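Abbfa_003403 (Acinetobacter baumannii, PDB 4ZXH) is a four-domain nonribosomal peptide synthetase that probably adenylates an amino acid, carries it on phosphopantetheine, condenses it and releases the product through a thioesterase domain. Local coordinates at residues V507-R510 with E511-Q514; L748-K751 with L752-K755. All coordinates share one frame; numbering follows the deposited sequence.

In the fold
Following the chain from its N terminus, interaction 1 comes first, where edge strand 507-508 turns directly into helix 509-525. Interaction 2 follows more than 200 residues later, at the C-terminal end of helix 746-753. Each is local, made within a continuous run of eight residues, so neither closes a long loop; they lie in series, without nesting or crossing. Both fall in the AMP-binding region and belong to one nine-stranded mixed sheet and its surroundings: 507-508 is an outermost strand of it, and residues 509-514 start the helix that follows, whereas residues 748-755 end the helix that connects strands 735-740 and 756-763. Their centres are about 37 Å apart, and they do not touch.

Interaction 1 of 2, residues V507-R510 with E511-Q514; sequences VSYR and ELGQ
Glu511 and Ser508 form a capping box at the start of helix 509-525. Glu511 N donates to Ser508 OG at 3.2 Å, and Ser508 N returns a bond to Glu511 OE1 at 2.9 Å, nearly straight at 169°. That N-H reaches the anti side of OE1, 22° out of the carboxylate plane. Serine suits the N-cap because its short side chain, with OG set between the backbone N and the carbonyl carbon (chi1 70°), brings OG round to the first-turn amide of Glu511; glutamate is long enough to reach back when extended beyond CG. Glu511 CB also touches Val507 CG1, 3.7 Å away, the two side chains crossing at a slant. Leu512 N bonds to Ser508 O at 2.8 Å, while its side chain meets Val507 through CB, and Leu512 CD2 comes obliquely to the Tyr509 ring, 4.4 Å from Tyr509 CD1. Buried Gly513 donates N to Tyr509 O, and Gln514 N to Arg510 O, continuing the helical ladder. Val507 pairs with strand 498-501 at the sheet edge, and Leu512 packs on Leu500 of that strand. Tyr509 lies against helix 483-494 with OH bonded to Gly686 O, and Arg510 NE makes a salt bridge with Asp496.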
ATOM      1  N   VAL A 507     -40.125 -20.806  32.100  1.00 60.58           N
ATOM      2  CA  VAL A 507     -41.131 -21.702  31.527  1.00 50.10           C
ATOM      3  C   VAL A 507     -40.600 -23.119  31.368  1.00 48.97           C
ATOM      4  O   VAL A 507     -39.599 -23.318  30.695  1.00 53.47           O
ATOM      5  CB  VAL A 507     -41.593 -21.232  30.132  1.00 46.28           C
ATOM      6  CG1 VAL A 507     -42.580 -22.218  29.541  1.00 38.31           C
ATOM      7  CG2 VAL A 507     -42.189 -19.846  30.195  1.00 47.76           C
ATOM      8  N   SER A 508     -41.270 -24.105  31.958  1.00 43.96           N
ATOM      9  CA  SER A 508     -40.851 -25.495  31.786  1.00 50.70           C
ATOM     10  C   SER A 508     -41.253 -26.052  30.411  1.00 56.23           C
ATOM     11  O   SER A 508     -42.057 -25.448  29.701  1.00 56.40           O
ATOM     12  CB  SER A 508     -41.452 -26.367  32.882  1.00 52.71           C
ATOM     13  OG  SER A 508     -42.848 -26.498  32.700  1.00 57.59           O
ATOM     14  N   TYR A 509     -40.707 -27.210  30.047  1.00 54.53           N
ATOM     15  CA  TYR A 509     -41.085 -27.864  28.797  1.00 53.23           C
ATOM     16  C   TYR A 509     -42.573 -28.255  28.737  1.00 54.28           C
ATOM     17  O   TYR A 509     -43.222 -28.100  27.703  1.00 46.29           O
ATOM     18  CB  TYR A 509     -40.222 -29.100  28.569  1.00 51.74           C
ATOM     19  CG  TYR A 509     -38.982 -28.830  27.755  1.00 48.51           C
ATOM     20  CD1 TYR A 509     -39.027 -28.872  26.369  1.00 40.52           C
ATOM     21  CD2 TYR A 509     -37.761 -28.545  28.370  1.00 46.46           C
ATOM     22  CE1 TYR A 509     -37.908 -28.628  25.612  1.00 39.66           C
ATOM     23  CE2 TYR A 509     -36.626 -28.298  27.624  1.00 42.75           C
ATOM     24  CZ  TYR A 509     -36.705 -28.339  26.237  1.00 59.76           C
ATOM     25  OH  TYR A 509     -35.587 -28.092  25.459  1.00 52.43           O
ATOM     26  N   ARG A 510     -43.102 -28.774  29.838  1.00 51.79           N
ATOM     27  CA  ARG A 510     -44.519 -29.086  29.914  1.00 55.94           C
ATOM     28  C   ARG A 510     -45.326 -27.816  29.648  1.00 56.44           C
ATOM     29  O   ARG A 510     -46.286 -27.814  28.871  1.00 62.08           O
ATOM     30  CB  ARG A 510     -44.863 -29.671  31.287  1.00 47.34           C
ATOM     31  CG  ARG A 510     -46.273 -30.194  31.426  1.00 47.95           C
ATOM     32  CD  ARG A 510     -46.572 -30.579  32.877  1.00 50.92           C
ATOM     33  NE  ARG A 510     -45.558 -31.454  33.463  1.00 53.28           N
ATOM     34  CZ  ARG A 510     -45.494 -32.769  33.259  1.00 59.99           C
ATOM     35  NH1 ARG A 510     -46.378 -33.362  32.465  1.00 58.48           N
ATOM     36  NH2 ARG A 510     -44.545 -33.494  33.836  1.00 62.59           N
ATOM     37  N   GLU A 511     -44.909 -26.730  30.291  1.00 50.11           N
ATOM     38  CA  GLU A 511     -45.596 -25.452  30.173  1.00 49.03           C
ATOM     39  C   GLU A 511     -45.511 -24.917  28.750  1.00 49.49           C
ATOM     40  O   GLU A 511     -46.440 -24.284  28.261  1.00 54.50           O
ATOM     41  CB  GLU A 511     -45.007 -24.437  31.162  1.00 42.13           C
ATOM     42  CG  GLU A 511     -45.524 -24.604  32.575  1.00 57.17           C
ATOM     43  CD  GLU A 511     -44.828 -23.711  33.593  1.00 68.53           C
ATOM     44  OE1 GLU A 511     -43.685 -23.259  33.332  1.00 67.09           O
ATOM     45  OE2 GLU A 511     -45.439 -23.462  34.660  1.00 72.50           O
ATOM     46  N   LEU A 512     -44.380 -25.163  28.097  1.00 45.07           N
ATOM     47  CA  LEU A 512     -44.178 -24.742  26.718  1.00 40.19           C
ATOM     48  C   LEU A 512     -45.175 -25.431  25.801  1.00 45.69           C
ATOM     49  O   LEU A 512     -45.770 -24.795  24.931  1.00 42.62           O
ATOM     50  CB  LEU A 512     -42.751 -25.055  26.266  1.00 43.17           C
ATOM     51  CG  LEU A 512     -42.445 -24.973  24.765  1.00 44.37           C
ATOM     52  CD1 LEU A 512     -42.622 -23.567  24.233  1.00 31.85           C
ATOM     53  CD2 LEU A 512     -41.036 -25.480  24.472  1.00 40.07           C
ATOM     54  N   GLY A 513     -45.348 -26.737  26.005  1.00 44.26           N
ATOM     55  CA  GLY A 513     -46.275 -27.527  25.220  1.00 45.31           C
ATOM     56  C   GLY A 513     -47.687 -26.996  25.372  1.00 49.97           C
ATOM     57  O   GLY A 513     -48.447 -26.921  24.405  1.00 46.93           O
ATOM     58  N   GLN A 514     -48.033 -26.614  26.595  1.00 48.66           N
ATOM     59  CA  GLN A 514     -49.328 -26.020  26.870  1.00 44.26           C
ATOM     60  C   GLN A 514     -49.534 -24.693  26.128  1.00 42.00           C
ATOM     61  O   GLN A 514     -50.633 -24.426  25.636  1.00 49.41           O
ATOM     62  CB  GLN A 514     -49.500 -25.831  28.378  1.00 48.29           C
ATOM     63  CG  GLN A 514     -49.889 -27.109  29.097  1.00 58.48           C
ATOM     64  CD  GLN A 514     -49.967 -26.962  30.608  1.00 70.89           C
ATOM     65  OE1 GLN A 514     -49.381 -26.048  31.203  1.00 69.86           O
ATOM     66  NE2 GLN A 514     -50.697 -27.872  31.239  1.00 79.77           N
TER

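Interaction 2 of 2, residues L748-K751 with L752-K755; sequences LAEK and LLGK
The flat groups through which Leu748 and Ala749 meet Leu752 and Leu753 are peptide units, joined by ordinary helical hydrogen bonds: Leu752 N bonds to Leu748 O and Leu753 N to Ala749 O, each at 2.9 Å. The carboxylate of Glu750 is a looser neighbour, its OE2 lying 4.4 Å from Leu753 CD1. Residues 748-753 are the C-terminal part of the helix in a beta-alpha-beta crossover, which runs from strand 735-740 through helix 746-753 to strand 756-763.

One helical turn apart, Leu748 and Leu752 meet on the buried side, where branched apolar chains suit the interior. CD1 of Leu748 lies 4.0 Å from CG of Leu752, and the two side chains slant across each other. Leu748 carries CG anti to its backbone N (chi1 175°), which brings the end of the chain nearer the next turn than its first bond would suggest. Both leucines also face helix 718-725, Leu748 touching Pro718 and Leu725, and Leu752 touching Trp721. The small methyl of Ala749 fits another buried place, against Ala780 and Ile783. Glu750 and Lys751, whose polar ends suit solvent, occupy exposed positions.

Helical bonding fades after Leu753. Gly754 N makes a weak bond to Glu750 O at 3.4 Å, and glycine, with no side chain, takes an exposed place in the turn. Lys755 N instead turns back to Leu752 O at 2.7 Å, a shorter span along the chain. The lysine's long chain is bent at chi2 and chi4, its NZ making a weak hydrogen bond to Trp729 O, while its CG rests 3.3 Å from Lys751 O.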
ATOM      1  N   LEU A 748     -10.842  -8.887  14.703  1.00 51.32           N
ATOM      2  CA  LEU A 748     -11.917  -9.371  15.570  1.00 49.15           C
ATOM      3  C   LEU A 748     -11.723 -10.847  15.865  1.00 53.49           C
ATOM      4  O   LEU A 748     -12.040 -11.332  16.950  1.00 60.56           O
ATOM      5  CB  LEU A 748     -13.287  -9.141  14.939  1.00 39.72           C
ATOM      6  CG  LEU A 748     -14.476  -9.718  15.717  1.00 37.39           C
ATOM      7  CD1 LEU A 748     -14.529  -9.174  17.136  1.00 36.31           C
ATOM      8  CD2 LEU A 748     -15.787  -9.458  14.997  1.00 35.91           C
ATOM      9  N   ALA A 749     -11.180 -11.554  14.888  1.00 51.64           N
ATOM     10  CA  ALA A 749     -10.963 -12.980  15.017  1.00 49.55           C
ATOM     11  C   ALA A 749      -9.973 -13.276  16.131  1.00 49.11           C
ATOM     12  O   ALA A 749     -10.236 -14.134  16.970  1.00 50.84           O
ATOM     13  CB  ALA A 749     -10.476 -13.566  13.699  1.00 50.29           C
ATOM     14  N   GLU A 750      -8.836 -12.581  16.156  1.00 50.10           N
ATOM     15  CA  GLU A 750      -7.850 -12.892  17.187  1.00 56.63           C
ATOM     16  C   GLU A 750      -8.389 -12.560  18.562  1.00 57.15           C
ATOM     17  O   GLU A 750      -8.184 -13.325  19.498  1.00 60.28           O
ATOM     18  CB  GLU A 750      -6.525 -12.171  16.969  1.00 66.71           C
ATOM     19  CG  GLU A 750      -5.440 -13.112  16.441  1.00 92.28           C
ATOM     20  CD  GLU A 750      -4.883 -14.070  17.501  1.00106.43           C
ATOM     21  OE1 GLU A 750      -4.563 -13.613  18.618  1.00111.05           O
ATOM     22  OE2 GLU A 750      -4.787 -15.290  17.217  1.00107.91           O
ATOM     23  N   LYS A 751      -9.077 -11.428  18.679  1.00 56.89           N
ATOM     24  CA  LYS A 751      -9.683 -11.036  19.949  1.00 55.92           C
ATOM     25  C   LYS A 751     -10.664 -12.104  20.424  1.00 50.12           C
ATOM     26  O   LYS A 751     -10.666 -12.473  21.591  1.00 54.94           O
ATOM     27  CB  LYS A 751     -10.400  -9.692  19.823  1.00 61.88           C
ATOM     28  CG  LYS A 751      -9.508  -8.453  19.727  1.00 67.50           C
ATOM     29  CD  LYS A 751     -10.392  -7.236  19.436  1.00 68.88           C
ATOM     30  CE  LYS A 751      -9.614  -5.935  19.392  1.00 64.53           C
ATOM     31  NZ  LYS A 751      -9.214  -5.540  20.755  1.00 67.54           N
ATOM     32  N   LEU A 752     -11.494 -12.605  19.516  1.00 46.14           N
ATOM     33  CA  LEU A 752     -12.468 -13.638  19.872  1.00 46.97           C
ATOM     34  C   LEU A 752     -11.805 -14.963  20.260  1.00 53.01           C
ATOM     35  O   LEU A 752     -12.182 -15.586  21.250  1.00 57.36           O
ATOM     36  CB  LEU A 752     -13.448 -13.873  18.720  1.00 43.59           C
ATOM     37  CG  LEU A 752     -14.597 -12.876  18.567  1.00 54.24           C
ATOM     38  CD1 LEU A 752     -15.523 -13.351  17.487  1.00 52.30           C
ATOM     39  CD2 LEU A 752     -15.362 -12.695  19.868  1.00 58.78           C
ATOM     40  N   LEU A 753     -10.816 -15.390  19.477  1.00 63.61           N
ATOM     41  CA  LEU A 753     -10.159 -16.677  19.699  1.00 60.61           C
ATOM     42  C   LEU A 753      -9.601 -16.840  21.110  1.00 71.39           C
ATOM     43  O   LEU A 753      -9.557 -17.950  21.640  1.00 82.41           O
ATOM     44  CB  LEU A 753      -9.047 -16.876  18.679  1.00 51.04           C
ATOM     45  CG  LEU A 753      -9.582 -17.390  17.350  1.00 50.29           C
ATOM     46  CD1 LEU A 753      -8.474 -17.524  16.301  1.00 46.53           C
ATOM     47  CD2 LEU A 753     -10.271 -18.718  17.597  1.00 46.11           C
ATOM     48  N   GLY A 754      -9.197 -15.731  21.720  1.00 67.56           N
ATOM     49  CA  GLY A 754      -8.693 -15.754  23.079  1.00 67.23           C
ATOM     50  C   GLY A 754      -9.756 -15.556  24.142  1.00 70.01           C
ATOM     51  O   GLY A 754      -9.457 -15.604  25.336  1.00 79.40           O
ATOM     52  N   LYS A 755     -10.999 -15.346  23.716  1.00 65.62           N
ATOM     53  CA  LYS A 755     -12.091 -15.114  24.657  1.00 66.53           C
ATOM     54  C   LYS A 755     -13.129 -16.234  24.681  1.00 62.75           C
ATOM     55  O   LYS A 755     -13.888 -16.348  25.646  1.00 66.52           O
ATOM     56  CB  LYS A 755     -12.782 -13.784  24.345  1.00 69.62           C
ATOM     57  CG  LYS A 755     -11.940 -12.556  24.670  1.00 72.43           C
ATOM     58  CD  LYS A 755     -11.763 -12.362  26.170  1.00 69.63           C
ATOM     59  CE  LYS A 755     -10.844 -11.180  26.461  1.00 73.11           C
ATOM     60  NZ  LYS A 755     -11.398  -9.897  25.956  1.00 67.25           N
TER